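Long-range contacts in triphenylmethane reductase (Citrobacter sp., PDB 2JL1), which probably catalyses the NADPH-dependent reduction of triphenylmethane dyes, as a nucleotide-binding oxidoreductase of the NmrA-like family: residues A[145-149]-A[204-209]; A[163-169]-A[252-256]; A[168-172]-A[259-263]. All blocks are in the same frame, centred on the assembly; numbering follows the deposited sequence.

Contact 1 (A[145-149]-A[204-209])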
loop_
_atom_site.group_PDB
_atom_site.type_symbol
_atom_site.label_atom_id
_atom_site.label_comp_id
_atom_site.label_asym_id
_atom_site.label_seq_id
_atom_site.Cartn_x
_atom_site.Cartn_y
_atom_site.Cartn_z
ATOM N N ASP A 145 -18.407 -18.009 -9.128
ATOM C CA ASP A 145 -18.082 -18.668 -10.420
ATOM C C ASP A 145 -16.823 -19.508 -10.338
ATOM O O ASP A 145 -16.661 -20.425 -11.123
ATOM C CB ASP A 145 -17.881 -17.641 -11.570
ATOM C CG ASP A 145 -18.847 -16.470 -11.510
ATOM O OD1 ASP A 145 -18.899 -15.767 -10.485
ATOM O OD2 ASP A 145 -19.537 -16.207 -12.527
ATOM N N PHE A 146 -15.937 -19.200 -9.386
ATOM C CA PHE A 146 -14.711 -19.974 -9.185
ATOM C C PHE A 146 -15.082 -21.387 -8.757
ATOM O O PHE A 146 -14.474 -22.345 -9.211
ATOM C CB PHE A 146 -13.774 -19.314 -8.154
ATOM C CG PHE A 146 -12.464 -20.038 -7.972
ATOM C CD1 PHE A 146 -11.469 -19.959 -8.954
ATOM C CD2 PHE A 146 -12.230 -20.813 -6.838
ATOM C CE1 PHE A 146 -10.259 -20.630 -8.804
ATOM C CE2 PHE A 146 -11.024 -21.508 -6.684
ATOM C CZ PHE A 146 -10.034 -21.402 -7.674
ATOM N N PHE A 147 -16.133 -21.504 -7.940
ATOM C CA PHE A 147 -16.560 -22.774 -7.350
ATOM C C PHE A 147 -17.744 -23.437 -8.104
ATOM O O PHE A 147 -17.921 -24.657 -8.088
ATOM C CB PHE A 147 -16.968 -22.527 -5.891
ATOM C CG PHE A 147 -15.946 -21.756 -5.095
ATOM C CD1 PHE A 147 -14.770 -22.364 -4.685
ATOM C CD2 PHE A 147 -16.150 -20.412 -4.788
ATOM C CE1 PHE A 147 -13.812 -21.654 -3.932
ATOM C CE2 PHE A 147 -15.199 -19.693 -4.046
ATOM C CZ PHE A 147 -14.028 -20.307 -3.640
ATOM N N VAL A 148 -18.556 -22.616 -8.756
ATOM C CA VAL A 148 -19.797 -23.081 -9.343
ATOM C C VAL A 148 -19.779 -22.707 -10.820
ATOM O O VAL A 148 -20.020 -21.569 -11.191
ATOM C CB VAL A 148 -21.026 -22.467 -8.639
ATOM C CG1 VAL A 148 -22.320 -22.993 -9.255
ATOM C CG2 VAL A 148 -21.000 -22.759 -7.125
ATOM N N ASN A 149 -19.484 -23.695 -11.652
ATOM C CA ASN A 149 -19.278 -23.484 -13.078
ATOM C C ASN A 149 -19.532 -24.824 -13.740
ATOM O O ASN A 149 -19.886 -25.791 -13.040
ATOM C CB ASN A 149 -17.853 -22.959 -13.367
ATOM C CG ASN A 149 -16.767 -23.791 -12.695
ATOM O OD1 ASN A 149 -16.643 -24.993 -12.940
ATOM N ND2 ASN A 149 -15.986 -23.158 -11.829
ATOM N N TRP A 204 -22.675 -19.927 2.375
ATOM C CA TRP A 204 -22.927 -21.351 2.133
ATOM C C TRP A 204 -21.685 -22.152 2.509
ATOM O O TRP A 204 -20.627 -21.587 2.810
ATOM C CB TRP A 204 -23.289 -21.565 0.652
ATOM C CG TRP A 204 -22.296 -20.954 -0.367
ATOM C CD1 TRP A 204 -22.303 -19.681 -0.838
ATOM C CD2 TRP A 204 -21.222 -21.628 -1.059
ATOM N NE1 TRP A 204 -21.295 -19.497 -1.748
ATOM C CE2 TRP A 204 -20.620 -20.676 -1.917
ATOM C CE3 TRP A 204 -20.718 -22.938 -1.039
ATOM C CZ2 TRP A 204 -19.520 -20.984 -2.741
ATOM C CZ3 TRP A 204 -19.628 -23.252 -1.849
ATOM C CH2 TRP A 204 -19.035 -22.279 -2.691
ATOM N N THR A 205 -21.820 -23.468 2.531
ATOM C CA THR A 205 -20.699 -24.328 2.805
ATOM C C THR A 205 -20.654 -25.303 1.636
ATOM O O THR A 205 -21.628 -25.396 0.843
ATOM C CB THR A 205 -20.887 -25.096 4.136
ATOM O OG1 THR A 205 -22.103 -25.855 4.073
ATOM C CG2 THR A 205 -20.959 -24.104 5.342
ATOM N N PHE A 206 -19.574 -26.059 1.538
ATOM C CA PHE A 206 -19.492 -27.054 0.464
ATOM C C PHE A 206 -20.441 -28.242 0.645
ATOM O O PHE A 206 -20.934 -28.791 -0.339
ATOM C CB PHE A 206 -18.047 -27.469 0.211
ATOM C CG PHE A 206 -17.279 -26.440 -0.548
ATOM C CD1 PHE A 206 -16.565 -25.451 0.121
ATOM C CD2 PHE A 206 -17.321 -26.413 -1.948
ATOM C CE1 PHE A 206 -15.866 -24.473 -0.582
ATOM C CE2 PHE A 206 -16.626 -25.402 -2.674
ATOM C CZ PHE A 206 -15.909 -24.434 -1.979
ATOM N N ASP A 207 -20.721 -28.617 1.894
ATOM C CA ASP A 207 -21.828 -29.535 2.182
ATOM C C ASP A 207 -23.128 -29.089 1.521
ATOM O O ASP A 207 -23.796 -29.898 0.877
ATOM C CB ASP A 207 -22.044 -29.701 3.690
ATOM C CG ASP A 207 -21.120 -30.723 4.299
ATOM O OD1 ASP A 207 -20.255 -31.280 3.588
ATOM O OD2 ASP A 207 -21.282 -31.011 5.497
ATOM N N GLU A 208 -23.474 -27.814 1.688
ATOM C CA GLU A 208 -24.657 -27.196 1.094
ATOM C C GLU A 208 -24.606 -27.200 -0.436
ATOM O O GLU A 208 -25.604 -27.474 -1.091
ATOM C CB GLU A 208 -24.820 -25.741 1.551
ATOM C CG GLU A 208 -26.148 -25.156 1.090
ATOM C CD GLU A 208 -26.432 -23.756 1.594
ATOM O OE1 GLU A 208 -25.640 -23.207 2.397
ATOM O OE2 GLU A 208 -27.492 -23.225 1.191
ATOM N N LEU A 209 -23.437 -26.873 -0.997
ATOM C CA LEU A 209 -23.265 -26.946 -2.436
ATOM C C LEU A 209 -23.516 -28.353 -2.977
ATOM O O LEU A 209 -24.109 -28.506 -4.051
ATOM C CB LEU A 209 -21.849 -26.480 -2.852
ATOM C CG LEU A 209 -21.568 -26.446 -4.369
ATOM C CD1 LEU A 209 -22.621 -25.602 -5.108
ATOM C CD2 LEU A 209 -20.164 -25.898 -4.631
#
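An aromatic cluster of Phe-147, Trp-204 and Phe-206 joins the short helix 144-147 to the start of helix 206-217. Phe-147 is the shared member: Trp-204 and Phe-206 each turn an edge toward the face of its ring, giving two offset edge-to-face pairs. The plane of the Trp-204 six-membered ring stands at 74° to that of Phe-147, and its CH2 corner reaches Phe-147 CB at 3.8 Å. Phe-206 crosses Phe-147 at about a right angle and brings CZ to 3.6 Å from Phe-147 CD1. The two incoming rings also pack on each other, Trp-204 CZ3 lying over the centre of the Phe-206 face. With CG between its backbone N and carbonyl carbon (chi1 52°), the indole of Trp-204 is directed at Phe-147, and its buried NE1 is satisfied by Ser-172 OG. Phenylalanine suits position 147 because its flat face takes the edges of both neighbours. Beside the cluster the contact becomes aliphatic: Val-148 CG2 meets Leu-209 CD1 at 3.8 Å, their branches running antiparallel alongside one another, with Val-281 of helix 277-285 against both. Asn-149 ND2 bonds back to Asp-145 O, nearly straight (2.9 Å, 169°), closing the end of helix 144-147. With Phe-147 about 6 Å from NADP, nearest atoms counted, the whole is an edge-to-face aromatic core between the short helix 144-147 and the N-terminal end of helix 206-217 with the residue leading into it, beside the cofactor site of this Rossmann-type enzyme.

Contact 2 (A[163-169]-A[252-256])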
loop_
_atom_site.group_PDB
_atom_site.type_symbol
_atom_site.label_atom_id
_atom_site.label_comp_id
_atom_site.label_asym_id
_atom_site.label_seq_id
_atom_site.Cartn_x
_atom_site.Cartn_y
_atom_site.Cartn_z
ATOM N N THR A 163 -12.825 -31.175 -1.673
ATOM C CA THR A 163 -12.152 -29.931 -1.275
ATOM C C THR A 163 -11.423 -30.135 0.025
ATOM O O THR A 163 -11.748 -31.033 0.774
ATOM C CB THR A 163 -13.164 -28.788 -0.947
ATOM O OG1 THR A 163 -13.681 -28.981 0.375
ATOM C CG2 THR A 163 -14.306 -28.749 -1.923
ATOM N N ASN A 164 -10.481 -29.250 0.329
ATOM C CA ASN A 164 -9.942 -29.187 1.687
ATOM C C ASN A 164 -10.477 -27.985 2.479
ATOM O O ASN A 164 -9.783 -27.477 3.356
ATOM C CB ASN A 164 -8.402 -29.189 1.670
ATOM C CG ASN A 164 -7.822 -28.122 0.759
ATOM O OD1 ASN A 164 -8.221 -28.004 -0.395
ATOM N ND2 ASN A 164 -6.868 -27.342 1.269
ATOM N N ALA A 165 -11.728 -27.588 2.215
ATOM C CA ALA A 165 -12.351 -26.419 2.862
ATOM C C ALA A 165 -13.062 -26.721 4.174
ATOM O O ALA A 165 -13.480 -25.804 4.876
ATOM C CB ALA A 165 -13.337 -25.743 1.905
ATOM N N GLY A 166 -13.203 -27.995 4.513
ATOM C CA GLY A 166 -14.017 -28.403 5.650
ATOM C C GLY A 166 -15.413 -27.797 5.610
ATOM O O GLY A 166 -16.099 -27.822 4.567
ATOM N N SER A 167 -15.819 -27.233 6.748
ATOM C CA SER A 167 -17.098 -26.596 6.889
ATOM C C SER A 167 -16.909 -25.086 6.866
ATOM O O SER A 167 -17.726 -24.356 7.390
ATOM C CB SER A 167 -17.768 -27.048 8.200
ATOM O OG SER A 167 -17.055 -26.561 9.328
ATOM N N GLY A 168 -15.825 -24.634 6.228
ATOM C CA GLY A 168 -15.551 -23.235 6.039
ATOM C C GLY A 168 -16.707 -22.536 5.333
ATOM O O GLY A 168 -17.339 -23.082 4.421
ATOM N N ILE A 169 -17.019 -21.346 5.827
ATOM C CA ILE A 169 -18.141 -20.567 5.344
ATOM C C ILE A 169 -17.727 -19.705 4.136
ATOM O O ILE A 169 -16.632 -19.135 4.124
ATOM C CB ILE A 169 -18.703 -19.707 6.499
ATOM C CG1 ILE A 169 -19.315 -20.627 7.586
ATOM C CG2 ILE A 169 -19.734 -18.708 5.992
ATOM C CD1 ILE A 169 -19.597 -19.882 8.912
ATOM N N TYR A 252 -9.047 -23.071 -0.726
ATOM C CA TYR A 252 -9.876 -23.923 0.130
ATOM C C TYR A 252 -9.349 -23.898 1.567
ATOM O O TYR A 252 -10.111 -23.862 2.509
ATOM C CB TYR A 252 -9.864 -25.362 -0.370
ATOM C CG TYR A 252 -10.685 -25.644 -1.614
ATOM C CD1 TYR A 252 -11.879 -24.967 -1.879
ATOM C CD2 TYR A 252 -10.299 -26.659 -2.484
ATOM C CE1 TYR A 252 -12.643 -25.266 -3.011
ATOM C CE2 TYR A 252 -11.051 -26.975 -3.621
ATOM C CZ TYR A 252 -12.217 -26.271 -3.874
ATOM O OH TYR A 252 -12.956 -26.607 -4.972
ATOM N N ASP A 253 -8.035 -23.889 1.725
ATOM C CA ASP A 253 -7.439 -23.892 3.069
ATOM C C ASP A 253 -7.770 -22.579 3.797
ATOM O O ASP A 253 -8.095 -22.589 4.981
ATOM C CB ASP A 253 -5.911 -24.132 2.981
ATOM C CG ASP A 253 -5.253 -24.203 4.348
ATOM O OD1 ASP A 253 -4.555 -23.247 4.719
ATOM O OD2 ASP A 253 -5.452 -25.197 5.062
ATOM N N ALA A 254 -7.719 -21.459 3.086
ATOM C CA ALA A 254 -8.040 -20.165 3.686
ATOM C C ALA A 254 -9.513 -20.196 4.109
ATOM O O ALA A 254 -9.861 -19.774 5.202
ATOM C CB ALA A 254 -7.767 -19.007 2.670
ATOM N N ILE A 255 -10.359 -20.732 3.232
ATOM C CA ILE A 255 -11.781 -20.893 3.533
ATOM C C ILE A 255 -11.977 -21.745 4.799
ATOM O O ILE A 255 -12.742 -21.334 5.689
ATOM C CB ILE A 255 -12.590 -21.425 2.306
ATOM C CG1 ILE A 255 -12.698 -20.343 1.219
ATOM C CG2 ILE A 255 -14.025 -21.890 2.729
ATOM C CD1 ILE A 255 -13.188 -20.923 -0.129
ATOM N N SER A 256 -11.255 -22.882 4.919
ATOM C CA SER A 256 -11.358 -23.710 6.126
ATOM C C SER A 256 -10.972 -22.939 7.391
ATOM O O SER A 256 -11.307 -23.377 8.480
ATOM C CB SER A 256 -10.484 -24.951 6.051
ATOM O OG SER A 256 -9.125 -24.621 6.262
HETATM O O HOH W 1 -6.416 -27.314 4.264
HETATM O O HOH W 2 -14.193 -19.087 5.258
#
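Tyr-252 lies against Thr-163, Asn-164 and Ala-165, and every part of its side chain has a partner there. At its root, Tyr-252 CB is 3.1 Å from Asn-164 OD1. The ring begins beside the same oxygen, Tyr-252 CD2 lying 3.2 Å from Asn-164 OD1, which sits at the ring edge near its plane; the amide itself stands almost perpendicular to the ring. On the other flank Tyr-252 CD1 approaches Ala-165 CB at 4.1 Å. Thr-163 CB sits over the middle of one face in a CH-pi contact, 3.8 Å from the Tyr-252 ring centroid and only 7° off the normal. Farther out, Tyr-252 CZ touches Thr-163 CG2, a methyl that also nears OH. Thr-163 OG1 (chi1 80°) bonds His-223 NE2 and accepts from Ala-165 N, an ST turn, while CB and CG2 face the ring. Asn-164 OD1 is buried with no hydrogen-bond partner, whereas ND2 donates to Ala-249 O and to a water that bridges to Asp-253 OD2; Asp-253 OD1 makes a salt bridge with Lys-257. Beyond Tyr-252 the backbones meet in CA-H...O contacts, Ser-256 CA to Ala-165 O at 3.2 Å and Gly-168 CA to Ile-255 O at 3.4 Å, the latter possible because glycine has no CB to run into that oxygen. Gly-166, with its positive phi, suits the type II' turn from Ala-165 to Gly-168. The loop leaving strand 160-163 thus lies along the C-terminal turn of helix 242-256, with helix 228-237 beside Asn-164, Phe-206 edge-to-face with Tyr-252, and Phe-147 of helix 144-147 against Tyr-252 and Ile-255.

Contact 3 (A[168-172]-A[259-263]). With GOL (glycerol), chain F.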
loop_
_atom_site.group_PDB
_atom_site.type_symbol
_atom_site.label_atom_id
_atom_site.label_comp_id
_atom_site.label_asym_id
_atom_site.label_seq_id
_atom_site.Cartn_x
_atom_site.Cartn_y
_atom_site.Cartn_z
ATOM N N GLY A 168 -15.825 -24.634 6.228
ATOM C CA GLY A 168 -15.551 -23.235 6.039
ATOM C C GLY A 168 -16.707 -22.536 5.333
ATOM O O GLY A 168 -17.339 -23.082 4.421
ATOM N N ILE A 169 -17.019 -21.346 5.827
ATOM C CA ILE A 169 -18.141 -20.567 5.344
ATOM C C ILE A 169 -17.727 -19.705 4.136
ATOM O O ILE A 169 -16.632 -19.135 4.124
ATOM C CB ILE A 169 -18.703 -19.707 6.499
ATOM C CG1 ILE A 169 -19.315 -20.627 7.586
ATOM C CG2 ILE A 169 -19.734 -18.708 5.992
ATOM C CD1 ILE A 169 -19.597 -19.882 8.912
ATOM N N VAL A 170 -18.602 -19.602 3.131
ATOM C CA VAL A 170 -18.267 -18.897 1.899
ATOM C C VAL A 170 -19.255 -17.755 1.620
ATOM O O VAL A 170 -20.443 -17.982 1.414
ATOM C CB VAL A 170 -18.194 -19.860 0.667
ATOM C CG1 VAL A 170 -17.634 -19.130 -0.573
ATOM C CG2 VAL A 170 -17.305 -21.096 0.963
ATOM N N ASN A 171 -18.729 -16.541 1.534
ATOM C CA ASN A 171 -19.533 -15.321 1.335
ATOM C C ASN A 171 -19.439 -14.829 -0.122
ATOM O O ASN A 171 -19.688 -13.641 -0.422
ATOM C CB ASN A 171 -19.037 -14.247 2.310
ATOM C CG ASN A 171 -17.609 -13.815 2.000
ATOM O OD1 ASN A 171 -16.991 -14.317 1.030
ATOM N ND2 ASN A 171 -17.075 -12.898 2.800
ATOM N N SER A 172 -19.098 -15.753 -1.027
ATOM C CA SER A 172 -18.896 -15.433 -2.447
ATOM C C SER A 172 -20.107 -14.798 -3.128
ATOM O O SER A 172 -21.246 -14.989 -2.714
ATOM C CB SER A 172 -18.456 -16.675 -3.231
ATOM O OG SER A 172 -19.528 -17.617 -3.350
ATOM N N GLU A 259 -11.587 -17.427 6.096
ATOM C CA GLU A 259 -11.242 -16.344 5.166
ATOM C C GLU A 259 -12.465 -15.683 4.523
ATOM O O GLU A 259 -12.465 -14.477 4.296
ATOM C CB GLU A 259 -10.293 -16.885 4.071
ATOM C CG GLU A 259 -10.022 -15.943 2.872
ATOM C CD GLU A 259 -9.084 -14.811 3.221
ATOM O OE1 GLU A 259 -8.431 -14.843 4.298
ATOM O OE2 GLU A 259 -9.029 -13.867 2.419
ATOM N N ALA A 260 -13.489 -16.465 4.202
ATOM C CA ALA A 260 -14.631 -15.914 3.475
ATOM C C ALA A 260 -15.914 -15.940 4.322
ATOM O O ALA A 260 -17.021 -15.938 3.806
ATOM C CB ALA A 260 -14.795 -16.651 2.133
ATOM N N SER A 261 -15.744 -15.876 5.632
ATOM C CA SER A 261 -16.825 -16.155 6.572
ATOM C C SER A 261 -17.509 -14.890 7.097
ATOM O O SER A 261 -18.502 -14.983 7.810
ATOM C CB SER A 261 -16.271 -16.931 7.763
ATOM O OG SER A 261 -15.360 -16.139 8.510
ATOM N N LYS A 262 -16.969 -13.717 6.796
ATOM C CA LYS A 262 -17.597 -12.458 7.241
ATOM C C LYS A 262 -18.598 -11.880 6.238
ATOM O O LYS A 262 -18.397 -11.994 5.053
ATOM C CB LYS A 262 -16.538 -11.408 7.557
ATOM C CG LYS A 262 -15.802 -11.664 8.847
ATOM C CD LYS A 262 -14.487 -10.926 8.904
ATOM C CE LYS A 262 -14.635 -9.447 9.208
ATOM N NZ LYS A 262 -13.271 -8.846 9.386
ATOM N N THR A 263 -19.666 -11.237 6.726
ATOM C CA THR A 263 -20.685 -10.708 5.829
ATOM C C THR A 263 -20.959 -9.220 5.978
ATOM O O THR A 263 -20.602 -8.563 6.970
ATOM C CB THR A 263 -22.063 -11.486 5.919
ATOM O OG1 THR A 263 -22.723 -11.151 7.136
ATOM C CG2 THR A 263 -21.914 -13.011 5.815
HETATM C C1 GOL F . -13.640 -13.406 0.849
HETATM O O1 GOL F . -14.703 -13.414 -0.096
HETATM C C2 GOL F . -13.526 -12.051 1.581
HETATM O O2 GOL F . -14.265 -12.053 2.764
HETATM C C3 GOL F . -12.068 -11.794 1.974
HETATM O O3 GOL F . -11.869 -11.433 3.327
HETATM O O HOH W 2 -14.193 -19.087 5.258
#
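Asn-171 ND2 is gripped twice: it donates to Lys-262 O at 2.8 Å, in the carbonyl plane and nearly straight (172°), and to O2 of a glycerol at 2.9 Å. Asparagine suits the place because its amide N-H can meet that backbone carbonyl in plane; in this crystal the glycerol engages the rest of the amide, Asn-171 OD1 accepting from glycerol O1 at 2.7 Å. A chi1 of 65°, with CG flanked by both backbone substituents, aims the group at the 259-263 loop. Here two loops meet, one before helix 175-186 and one after helix 242-256, and Asn-171 lies about 4 Å from Ala-141, nearest side-chain atoms counted, a residue that binds NADP. The glycerol, probably from the crystallisation liquor, may mark a polar pocket and is bonded also to Leu-142 N. Ala-260 CB lies 3.4 Å from Asn-171 OD1, its small side chain allowing the two loops to approach. A water joins the backbones, donating to Ile-169 O at 2.7 Å and to Ile-255 O, and accepting from Ala-260 N at 2.9 Å. At the solvent-facing side, Ile-169 CB packs on Ser-261 CB at 3.9 Å, while Lys-262 NZ makes a salt bridge with Glu-112.

The three contacts lie 10 to 11 Å apart, centre to centre, on one side of the chain's centre. Along the sequence come 145-149, 163-169, 168-172, 204-209, 252-256 and 259-263, so contact 1 crosses the other two, while contacts 2 and 3 start from one continuous loop and share Gly-168 and Ile-169. That loop runs from strand 160-163, in the small two-stranded sheet, toward helix 175-186. Phe-206 against Tyr-252 joins contacts 1 and 2, and a probable hydrogen bond, Trp-204 O to Val-170 N at 2.9 Å, joins contacts 1 and 3. Together they gather helices 144-147, 206-217 and 242-256 around the one loop 163-172, near the bound NADP.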